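Local coordinates for glucose-6-phosphate isomerase like protein (Thermus thermophilus, PDB 1WIW) that probably interconverts phosphorylated sugars, acting as a glucose-6-phosphate or mannose-6-phosphate isomerase built from two sugar isomerase (SIS) type domains, at residues Val102-Ser107 / Tyr112-Phe117; Tyr44-Phe49 / Phe183-Lys188; Leu136-Arg141 / Pro245-Asn250. All coordinates share one frame; numbering follows the deposited sequence.

Contact 1 (Val102-Ser107 / Tyr112-Phe117)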
loop_
_atom_site.group_PDB
_atom_site.type_symbol
_atom_site.label_atom_id
_atom_site.label_comp_id
_atom_site.label_asym_id
_atom_site.label_seq_id
_atom_site.Cartn_x
_atom_site.Cartn_y
_atom_site.Cartn_z
ATOM N N VAL B 102 -9.226 -4.939 -26.458
ATOM C CA VAL B 102 -10.225 -5.687 -25.699
ATOM C C VAL B 102 -10.852 -4.717 -24.696
ATOM O O VAL B 102 -10.168 -4.165 -23.833
ATOM C CB VAL B 102 -9.586 -6.875 -24.956
ATOM C CG1 VAL B 102 -10.656 -7.670 -24.224
ATOM C CG2 VAL B 102 -8.859 -7.765 -25.946
ATOM N N HIS B 103 -12.162 -4.528 -24.806
ATOM C CA HIS B 103 -12.866 -3.574 -23.961
ATOM C C HIS B 103 -13.484 -4.091 -22.660
ATOM O O HIS B 103 -14.173 -5.114 -22.629
ATOM C CB HIS B 103 -13.951 -2.880 -24.789
ATOM C CG HIS B 103 -14.497 -1.643 -24.152
ATOM N ND1 HIS B 103 -15.848 -1.402 -24.029
ATOM C CD2 HIS B 103 -13.873 -0.578 -23.592
ATOM C CE1 HIS B 103 -16.034 -0.246 -23.417
ATOM N NE2 HIS B 103 -14.852 0.274 -23.141
ATOM N N ILE B 104 -13.209 -3.364 -21.583
ATOM C CA ILE B 104 -13.746 -3.664 -20.261
ATOM C C ILE B 104 -14.139 -2.314 -19.671
ATOM O O ILE B 104 -13.291 -1.575 -19.166
ATOM C CB ILE B 104 -12.705 -4.324 -19.317
ATOM C CG1 ILE B 104 -12.347 -5.726 -19.805
ATOM C CG2 ILE B 104 -13.286 -4.438 -17.901
ATOM C CD1 ILE B 104 -11.611 -5.762 -21.111
ATOM N N PRO B 105 -15.430 -1.961 -19.757
ATOM C CA PRO B 105 -15.898 -0.683 -19.217
ATOM C C PRO B 105 -15.629 -0.519 -17.714
ATOM O O PRO B 105 -15.469 -1.500 -16.983
ATOM C CB PRO B 105 -17.391 -0.677 -19.570
ATOM C CG PRO B 105 -17.736 -2.135 -19.691
ATOM C CD PRO B 105 -16.530 -2.702 -20.398
ATOM N N PRO B 106 -15.560 0.734 -17.244
ATOM C CA PRO B 106 -15.304 1.014 -15.830
ATOM C C PRO B 106 -16.343 0.373 -14.923
ATOM O O PRO B 106 -17.537 0.385 -15.221
ATOM C CB PRO B 106 -15.350 2.540 -15.762
ATOM C CG PRO B 106 -14.929 2.959 -17.135
ATOM C CD PRO B 106 -15.685 1.987 -18.008
ATOM N N SER B 107 -15.871 -0.188 -13.818
ATOM C CA SER B 107 -16.734 -0.830 -12.836
ATOM C C SER B 107 -15.876 -1.208 -11.642
ATOM O O SER B 107 -14.709 -1.572 -11.799
ATOM C CB SER B 107 -17.376 -2.095 -13.421
ATOM O OG SER B 107 -18.015 -2.862 -12.410
ATOM N N TYR B 112 -12.331 -8.519 -11.450
ATOM C CA TYR B 112 -12.667 -9.908 -11.744
ATOM C C TYR B 112 -12.641 -10.150 -13.247
ATOM O O TYR B 112 -12.133 -11.171 -13.710
ATOM C CB TYR B 112 -14.056 -10.272 -11.203
ATOM C CG TYR B 112 -14.631 -11.546 -11.824
ATOM C CD1 TYR B 112 -15.389 -11.495 -12.994
ATOM C CD2 TYR B 112 -14.359 -12.802 -11.272
ATOM C CE1 TYR B 112 -15.863 -12.670 -13.609
ATOM C CE2 TYR B 112 -14.823 -13.980 -11.878
ATOM C CZ TYR B 112 -15.573 -13.905 -13.046
ATOM O OH TYR B 112 -16.017 -15.059 -13.655
ATOM N N ARG B 113 -13.192 -9.211 -14.010
ATOM C CA ARG B 113 -13.243 -9.356 -15.458
ATOM C C ARG B 113 -11.853 -9.312 -16.101
ATOM O O ARG B 113 -11.589 -10.042 -17.061
ATOM C CB ARG B 113 -14.184 -8.296 -16.049
ATOM C CG ARG B 113 -15.597 -8.391 -15.456
ATOM C CD ARG B 113 -16.562 -7.322 -15.979
ATOM N NE ARG B 113 -17.856 -7.412 -15.301
ATOM C CZ ARG B 113 -18.372 -6.454 -14.537
ATOM N NH1 ARG B 113 -17.710 -5.319 -14.354
ATOM N NH2 ARG B 113 -19.540 -6.641 -13.932
ATOM N N TYR B 114 -10.956 -8.478 -15.582
ATOM C CA TYR B 114 -9.602 -8.432 -16.138
ATOM C C TYR B 114 -8.898 -9.761 -15.855
ATOM O O TYR B 114 -8.255 -10.336 -16.738
ATOM C CB TYR B 114 -8.771 -7.298 -15.517
ATOM C CG TYR B 114 -9.021 -5.918 -16.093
ATOM C CD1 TYR B 114 -9.968 -5.065 -15.532
ATOM C CD2 TYR B 114 -8.289 -5.458 -17.188
ATOM C CE1 TYR B 114 -10.183 -3.777 -16.048
ATOM C CE2 TYR B 114 -8.489 -4.180 -17.713
ATOM C CZ TYR B 114 -9.436 -3.344 -17.141
ATOM O OH TYR B 114 -9.636 -2.082 -17.655
ATOM N N LEU B 115 -9.018 -10.243 -14.618
ATOM C CA LEU B 115 -8.383 -11.502 -14.225
ATOM C C LEU B 115 -8.897 -12.675 -15.053
ATOM O O LEU B 115 -8.115 -13.505 -15.521
ATOM C CB LEU B 115 -8.619 -11.788 -12.737
ATOM C CG LEU B 115 -8.045 -13.126 -12.240
ATOM C CD1 LEU B 115 -6.533 -13.158 -12.419
ATOM C CD2 LEU B 115 -8.407 -13.322 -10.793
ATOM N N ARG B 116 -10.215 -12.734 -15.227
ATOM C CA ARG B 116 -10.842 -13.794 -16.010
ATOM C C ARG B 116 -10.250 -13.823 -17.419
ATOM O O ARG B 116 -9.935 -14.886 -17.953
ATOM C CB ARG B 116 -12.357 -13.568 -16.070
ATOM C CG ARG B 116 -13.126 -14.527 -16.987
ATOM C CD ARG B 116 -14.608 -14.540 -16.611
ATOM N NE ARG B 116 -15.429 -15.347 -17.513
ATOM C CZ ARG B 116 -15.900 -14.918 -18.681
ATOM N NH1 ARG B 116 -16.642 -15.720 -19.442
ATOM N NH2 ARG B 116 -15.635 -13.679 -19.087
ATOM N N PHE B 117 -10.086 -12.647 -18.013
ATOM C CA PHE B 117 -9.520 -12.563 -19.352
ATOM C C PHE B 117 -8.094 -13.102 -19.370
ATOM O O PHE B 117 -7.746 -13.906 -20.235
ATOM C CB PHE B 117 -9.543 -11.117 -19.855
ATOM C CG PHE B 117 -8.942 -10.943 -21.225
ATOM C CD1 PHE B 117 -7.601 -10.595 -21.374
ATOM C CD2 PHE B 117 -9.714 -11.144 -22.368
ATOM C CE1 PHE B 117 -7.037 -10.445 -22.646
ATOM C CE2 PHE B 117 -9.160 -11.000 -23.643
ATOM C CZ PHE B 117 -7.821 -10.648 -23.782
HETATM O O HOH W 1 -12.018 -1.100 -16.861
HETATM O O HOH W 2 -16.607 -3.949 -16.894
#
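Val-102 and Phe-117 meet from opposite directions at one end of a buried apolar layer. With CG1 anti to the backbone N (chi1 -178°), the forked tip of the valine presents both methyls obliquely to the far carbons of the ring: CG1 lies 3.7 Å from Phe-117 CE2 and CG2 3.8 Å from Phe-117 CZ. Ile-104, two residues on and pointing the same way, instead lies over a face of the Tyr-114 ring, where its CG2 methyl is 3.7 Å from Tyr-114 CE1 and its CB rests above the phenol end. Ile-104 suits its place because its branched chain covers that face, while the two methyls of Val-102 reach the outer carbons of Phe-117. This is the helix-on-sheet packing of an alpha/beta domain: Val-102 belongs to the edge strand of the four-stranded parallel sheet, and helix 110-121, next in the chain, folds back over it. Val-94 of the adjacent strand touches all four of these side chains.

The polar contacts gather where the chain leaves the strand. Ser-107 OG caps the backbone N of Leu-109 in the turn that leads into the helix and also bonds to Glu-20, which forms a salt bridge with Arg-113 NH2. The arginine, extended from CG to NE, places NH1 3.1 Å from Ser-107 OG, with the serine at the edge of its guanidinium.

Two waters connect the segments further. One lies 2.7 Å from Ile-104 O and also bonds to Tyr-114 OH, giving the phenol a polar partner beyond its apolar ring. The other donates to Pro-105 O at 2.7 Å and accepts a weak bond from Arg-113 NH1.

Contact 2 (Tyr44-Phe49 / Phe183-Lys188); sequences YGEGQF and FARVAK
Glu-46 and Arg-185 run at about a right angle to each other and meet chiefly through their charged ends. The arginine reaches across from helix 174-185, and a bend about its CG-CD bond (chi3 -76°) turns the guanidinium so that one edge faces the glutamate. NH1 donates to Glu-46 OE2 at 2.6 Å, almost straight, with the oxygen close to the guanidinium plane. NH2 adds a weak bond to the same Glu-46 OE2 at 3.3 Å. NH1 meets OE2 from 35° above the carboxylate plane, and the two planes stand 52° apart. Both nitrogens share the one oxygen, which is not the flat two-by-two pairing.

Glu-46 sits within a type II' turn running from Tyr-44 to Gly-47. Gly-45, with positive phi, takes the turn position that a residue with a side chain enters less readily. At the arginine's own base, Lys-188 NZ folds back to bond Arg-185 O at 2.9 Å.

Arg-185 also pairs with Asp-279 and with Glu-200 of the second subunit, while Glu-46 OE1 receives a weak bond from Ser-107 N. Three carboxylates share the buried guanidinium, so its salt bridges link the two domains and both subunits.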
loop_
_atom_site.group_PDB
_atom_site.type_symbol
_atom_site.label_atom_id
_atom_site.label_comp_id
_atom_site.label_asym_id
_atom_site.label_seq_id
_atom_site.Cartn_x
_atom_site.Cartn_y
_atom_site.Cartn_z
ATOM N N TYR B 44 -2.990 -1.117 -14.740
ATOM C CA TYR B 44 -3.219 0.199 -14.162
ATOM C C TYR B 44 -4.675 0.299 -13.728
ATOM O O TYR B 44 -5.555 -0.317 -14.339
ATOM C CB TYR B 44 -2.927 1.291 -15.193
ATOM C CG TYR B 44 -1.540 1.205 -15.785
ATOM C CD1 TYR B 44 -1.267 0.353 -16.853
ATOM C CD2 TYR B 44 -0.492 1.954 -15.255
ATOM C CE1 TYR B 44 0.020 0.252 -17.381
ATOM C CE2 TYR B 44 0.793 1.860 -15.771
ATOM C CZ TYR B 44 1.042 1.010 -16.832
ATOM O OH TYR B 44 2.318 0.923 -17.339
ATOM N N GLY B 45 -4.925 1.069 -12.673
ATOM C CA GLY B 45 -6.282 1.246 -12.186
ATOM C C GLY B 45 -7.023 -0.053 -11.933
ATOM O O GLY B 45 -6.574 -0.886 -11.148
ATOM N N GLU B 46 -8.159 -0.218 -12.613
ATOM C CA GLU B 46 -9.005 -1.400 -12.480
ATOM C C GLU B 46 -8.344 -2.675 -12.985
ATOM O O GLU B 46 -8.901 -3.762 -12.839
ATOM C CB GLU B 46 -10.330 -1.183 -13.222
ATOM C CG GLU B 46 -11.263 -0.166 -12.554
ATOM C CD GLU B 46 -12.507 0.144 -13.385
ATOM O OE1 GLU B 46 -12.867 -0.678 -14.259
ATOM O OE2 GLU B 46 -13.127 1.208 -13.150
ATOM N N GLY B 47 -7.160 -2.545 -13.578
ATOM C CA GLY B 47 -6.471 -3.717 -14.085
ATOM C C GLY B 47 -5.227 -4.114 -13.306
ATOM O O GLY B 47 -4.680 -5.198 -13.521
ATOM N N GLN B 48 -4.779 -3.258 -12.391
ATOM C CA GLN B 48 -3.567 -3.545 -11.627
ATOM C C GLN B 48 -3.622 -4.773 -10.718
ATOM O O GLN B 48 -2.728 -5.618 -10.753
ATOM C CB GLN B 48 -3.159 -2.336 -10.791
ATOM C CG GLN B 48 -1.854 -2.573 -10.051
ATOM C CD GLN B 48 -1.421 -1.392 -9.219
ATOM O OE1 GLN B 48 -1.058 -0.338 -9.749
ATOM N NE2 GLN B 48 -1.457 -1.557 -7.902
ATOM N N PHE B 49 -4.661 -4.863 -9.898
ATOM C CA PHE B 49 -4.801 -5.991 -8.983
ATOM C C PHE B 49 -4.776 -7.317 -9.744
ATOM O O PHE B 49 -4.088 -8.262 -9.347
ATOM C CB PHE B 49 -6.108 -5.849 -8.196
ATOM C CG PHE B 49 -6.281 -6.860 -7.096
ATOM C CD1 PHE B 49 -5.302 -7.026 -6.120
ATOM C CD2 PHE B 49 -7.441 -7.625 -7.019
ATOM C CE1 PHE B 49 -5.479 -7.939 -5.081
ATOM C CE2 PHE B 49 -7.630 -8.541 -5.988
ATOM C CZ PHE B 49 -6.647 -8.699 -5.017
ATOM N N PHE B 183 -14.056 -0.238 -0.674
ATOM C CA PHE B 183 -14.772 0.540 0.332
ATOM C C PHE B 183 -14.853 2.028 0.022
ATOM O O PHE B 183 -15.779 2.716 0.461
ATOM C CB PHE B 183 -14.162 0.297 1.711
ATOM C CG PHE B 183 -14.706 -0.933 2.383
ATOM C CD1 PHE B 183 -15.770 -0.840 3.273
ATOM C CD2 PHE B 183 -14.230 -2.193 2.039
ATOM C CE1 PHE B 183 -16.362 -1.986 3.808
ATOM C CE2 PHE B 183 -14.810 -3.346 2.567
ATOM C CZ PHE B 183 -15.880 -3.241 3.453
ATOM N N ALA B 184 -13.893 2.531 -0.739
ATOM C CA ALA B 184 -13.924 3.940 -1.101
ATOM C C ALA B 184 -14.871 4.121 -2.286
ATOM O O ALA B 184 -15.734 4.998 -2.271
ATOM C CB ALA B 184 -12.527 4.434 -1.464
ATOM N N ARG B 185 -14.738 3.273 -3.301
ATOM C CA ARG B 185 -15.582 3.434 -4.478
ATOM C C ARG B 185 -17.041 3.034 -4.315
ATOM O O ARG B 185 -17.928 3.686 -4.868
ATOM C CB ARG B 185 -15.010 2.699 -5.693
ATOM C CG ARG B 185 -15.635 3.258 -6.965
ATOM C CD ARG B 185 -15.743 2.288 -8.112
ATOM N NE ARG B 185 -14.470 2.056 -8.767
ATOM C CZ ARG B 185 -14.334 1.904 -10.079
ATOM N NH1 ARG B 185 -13.135 1.687 -10.595
ATOM N NH2 ARG B 185 -15.394 1.991 -10.873
ATOM N N VAL B 186 -17.285 1.965 -3.563
ATOM C CA VAL B 186 -18.638 1.471 -3.342
ATOM C C VAL B 186 -19.268 2.024 -2.064
ATOM O O VAL B 186 -20.378 2.557 -2.098
ATOM C CB VAL B 186 -18.648 -0.069 -3.294
ATOM C CG1 VAL B 186 -20.049 -0.586 -2.955
ATOM C CG2 VAL B 186 -18.196 -0.625 -4.637
ATOM N N ALA B 187 -18.561 1.910 -0.940
ATOM C CA ALA B 187 -19.097 2.397 0.328
ATOM C C ALA B 187 -18.841 3.892 0.542
ATOM O O ALA B 187 -19.381 4.488 1.474
ATOM C CB ALA B 187 -18.516 1.583 1.493
ATOM N N LYS B 188 -18.032 4.491 -0.332
ATOM C CA LYS B 188 -17.714 5.914 -0.246
ATOM C C LYS B 188 -17.147 6.214 1.145
ATOM O O LYS B 188 -17.330 7.313 1.684
ATOM C CB LYS B 188 -18.985 6.752 -0.478
ATOM C CG LYS B 188 -19.827 6.348 -1.701
ATOM C CD LYS B 188 -19.054 6.503 -3.002
ATOM C CE LYS B 188 -19.948 6.312 -4.227
ATOM N NZ LYS B 188 -20.528 4.939 -4.329
#

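Contact 3 (Leu136-Arg141 / Pro245-Asn250); sequences LEERRR and PATGAN
Glu-137 and Thr-247 make the outer part of this contact. The glutamate extends from the helix with CG anti to its own N (chi1 -178°), bringing OE2 into van der Waals contact, 3.6 Å from the Thr-247 CG2 methyl.

Glu-138, next along, is buried and does more. A bend at chi2 (-65°) lays the end of its side chain alongside the threonine, the two pointing oppositely. Thr-247 OG1 donates at 2.6 Å to Glu-138 OE2, which accepts through its anti lone pair, the one turned away from the other carboxylate oxygen. A water donates to the same Glu-138 OE2 at 3.0 Å and also bonds Pro-245 O and Thr-247 N, so it links the carboxylate to the loop backbone. Arg-261 NH1 completes the setting with a salt bridge to OE2. Replacing Glu-138 with alanine removes the carboxylate, which is likely to leave Arg-261 without this charged mate and the Thr-247 hydroxyl and the water without their shared acceptor.

Threonine suits its place by offering a methyl to one glutamate and a hydroxyl to the other. Helix 125-139 thus packs against the loop that follows edge strand 240-244, a beta-to-alpha connection of the alpha/beta SIS-type fold.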
loop_
_atom_site.group_PDB
_atom_site.type_symbol
_atom_site.label_atom_id
_atom_site.label_comp_id
_atom_site.label_asym_id
_atom_site.label_seq_id
_atom_site.Cartn_x
_atom_site.Cartn_y
_atom_site.Cartn_z
ATOM N N LEU B 136 -19.387 -18.374 -6.622
ATOM C CA LEU B 136 -20.772 -18.830 -6.688
ATOM C C LEU B 136 -21.191 -19.372 -5.323
ATOM O O LEU B 136 -22.345 -19.229 -4.917
ATOM C CB LEU B 136 -20.940 -19.908 -7.764
ATOM C CG LEU B 136 -20.790 -19.465 -9.226
ATOM C CD1 LEU B 136 -20.856 -20.696 -10.118
ATOM C CD2 LEU B 136 -21.891 -18.468 -9.604
ATOM N N GLU B 137 -20.252 -19.988 -4.609
ATOM C CA GLU B 137 -20.554 -20.509 -3.283
ATOM C C GLU B 137 -20.803 -19.316 -2.362
ATOM O O GLU B 137 -21.802 -19.272 -1.643
ATOM C CB GLU B 137 -19.387 -21.367 -2.763
ATOM C CG GLU B 137 -19.628 -21.992 -1.390
ATOM C CD GLU B 137 -18.833 -23.274 -1.166
ATOM O OE1 GLU B 137 -19.035 -24.251 -1.927
ATOM O OE2 GLU B 137 -18.005 -23.319 -0.228
ATOM N N GLU B 138 -19.898 -18.339 -2.411
ATOM C CA GLU B 138 -19.999 -17.126 -1.600
ATOM C C GLU B 138 -21.334 -16.432 -1.813
ATOM O O GLU B 138 -22.015 -16.066 -0.859
ATOM C CB GLU B 138 -18.881 -16.142 -1.968
ATOM C CG GLU B 138 -17.574 -16.306 -1.206
ATOM C CD GLU B 138 -17.729 -16.023 0.274
ATOM O OE1 GLU B 138 -18.429 -15.051 0.625
ATOM O OE2 GLU B 138 -17.142 -16.763 1.088
ATOM N N ARG B 139 -21.684 -16.251 -3.083
ATOM C CA ARG B 139 -22.920 -15.590 -3.487
ATOM C C ARG B 139 -24.187 -16.111 -2.806
ATOM O O ARG B 139 -25.126 -15.349 -2.565
ATOM C CB ARG B 139 -23.084 -15.699 -5.008
ATOM C CG ARG B 139 -24.419 -15.205 -5.517
ATOM C CD ARG B 139 -25.033 -16.190 -6.499
ATOM N NE ARG B 139 -24.769 -15.822 -7.882
ATOM C CZ ARG B 139 -25.271 -16.459 -8.933
ATOM N NH1 ARG B 139 -24.980 -16.045 -10.156
ATOM N NH2 ARG B 139 -26.055 -17.516 -8.765
ATOM N N ARG B 140 -24.216 -17.404 -2.501
ATOM C CA ARG B 140 -25.387 -18.015 -1.868
ATOM C C ARG B 140 -25.860 -17.348 -0.580
ATOM O O ARG B 140 -27.056 -17.308 -0.308
ATOM C CB ARG B 140 -25.123 -19.495 -1.577
ATOM C CG ARG B 140 -24.878 -20.345 -2.815
ATOM C CD ARG B 140 -24.433 -21.748 -2.420
ATOM N NE ARG B 140 -23.918 -22.504 -3.559
ATOM C CZ ARG B 140 -23.210 -23.624 -3.448
ATOM N NH1 ARG B 140 -22.777 -24.251 -4.534
ATOM N NH2 ARG B 140 -22.931 -24.116 -2.247
ATOM N N ARG B 141 -24.930 -16.826 0.211
ATOM C CA ARG B 141 -25.290 -16.198 1.482
ATOM C C ARG B 141 -25.101 -14.687 1.521
ATOM O O ARG B 141 -25.279 -14.073 2.572
ATOM C CB ARG B 141 -24.466 -16.828 2.613
ATOM C CG ARG B 141 -24.651 -18.336 2.759
ATOM C CD ARG B 141 -23.619 -18.948 3.703
ATOM N NE ARG B 141 -23.825 -18.578 5.102
ATOM C CZ ARG B 141 -24.870 -18.961 5.831
ATOM N NH1 ARG B 141 -24.978 -18.579 7.096
ATOM N NH2 ARG B 141 -25.809 -19.726 5.292
ATOM N N PRO B 245 -13.253 -15.498 6.841
ATOM C CA PRO B 245 -12.752 -16.748 6.267
ATOM C C PRO B 245 -12.735 -16.670 4.743
ATOM O O PRO B 245 -13.555 -15.976 4.143
ATOM C CB PRO B 245 -13.739 -17.786 6.796
ATOM C CG PRO B 245 -15.017 -17.026 6.830
ATOM C CD PRO B 245 -14.602 -15.681 7.411
ATOM N N ALA B 246 -11.799 -17.377 4.121
ATOM C CA ALA B 246 -11.687 -17.362 2.672
ATOM C C ALA B 246 -12.141 -18.663 2.032
ATOM O O ALA B 246 -11.531 -19.717 2.231
ATOM C CB ALA B 246 -10.256 -17.070 2.265
ATOM N N THR B 247 -13.216 -18.576 1.257
ATOM C CA THR B 247 -13.755 -19.725 0.550
ATOM C C THR B 247 -12.830 -20.019 -0.631
ATOM O O THR B 247 -12.223 -19.102 -1.185
ATOM C CB THR B 247 -15.169 -19.411 0.026
ATOM O OG1 THR B 247 -16.016 -19.090 1.136
ATOM C CG2 THR B 247 -15.753 -20.606 -0.735
ATOM N N GLY B 248 -12.716 -21.290 -1.011
ATOM C CA GLY B 248 -11.853 -21.642 -2.128
ATOM C C GLY B 248 -10.902 -22.793 -1.840
ATOM O O GLY B 248 -10.532 -23.030 -0.690
ATOM N N ALA B 249 -10.493 -23.486 -2.901
ATOM C CA ALA B 249 -9.607 -24.646 -2.809
ATOM C C ALA B 249 -8.134 -24.342 -3.071
ATOM O O ALA B 249 -7.297 -25.242 -3.033
ATOM C CB ALA B 249 -10.085 -25.735 -3.779
ATOM N N ASN B 250 -7.820 -23.087 -3.368
ATOM C CA ASN B 250 -6.432 -22.693 -3.607
ATOM C C ASN B 250 -6.297 -21.203 -3.305
ATOM O O ASN B 250 -7.291 -20.481 -3.236
ATOM C CB ASN B 250 -6.002 -23.020 -5.050
ATOM C CG ASN B 250 -6.766 -22.221 -6.091
ATOM O OD1 ASN B 250 -6.635 -20.999 -6.169
ATOM N ND2 ASN B 250 -7.566 -22.915 -6.904
HETATM O O HOH W 3 -14.303 -15.876 1.479
#

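Contacts 1 and 2 are neighbours, their centres about 13 Å apart, and they touch around Glu-46. Both reach the four-stranded parallel sheet, contact 1 at edge strand 102-103 and contact 2 at the opposite edge strand, 39-45. Contact 3 lies about 21 Å from either, centre to centre, beside the three-stranded sheet. Along the chain, 44-49 comes first, then both segments of contact 1, then 136-141, 183-188 and 245-250. Contact 1 is therefore local, whereas contacts 2 and 3 interlock in sequence. Helices 110-121 and 125-139 follow one another. Contact 2 joins the two domains, while contact 1 lies within the first and contact 3 ties helix 125-139 to a loop beside the second sheet.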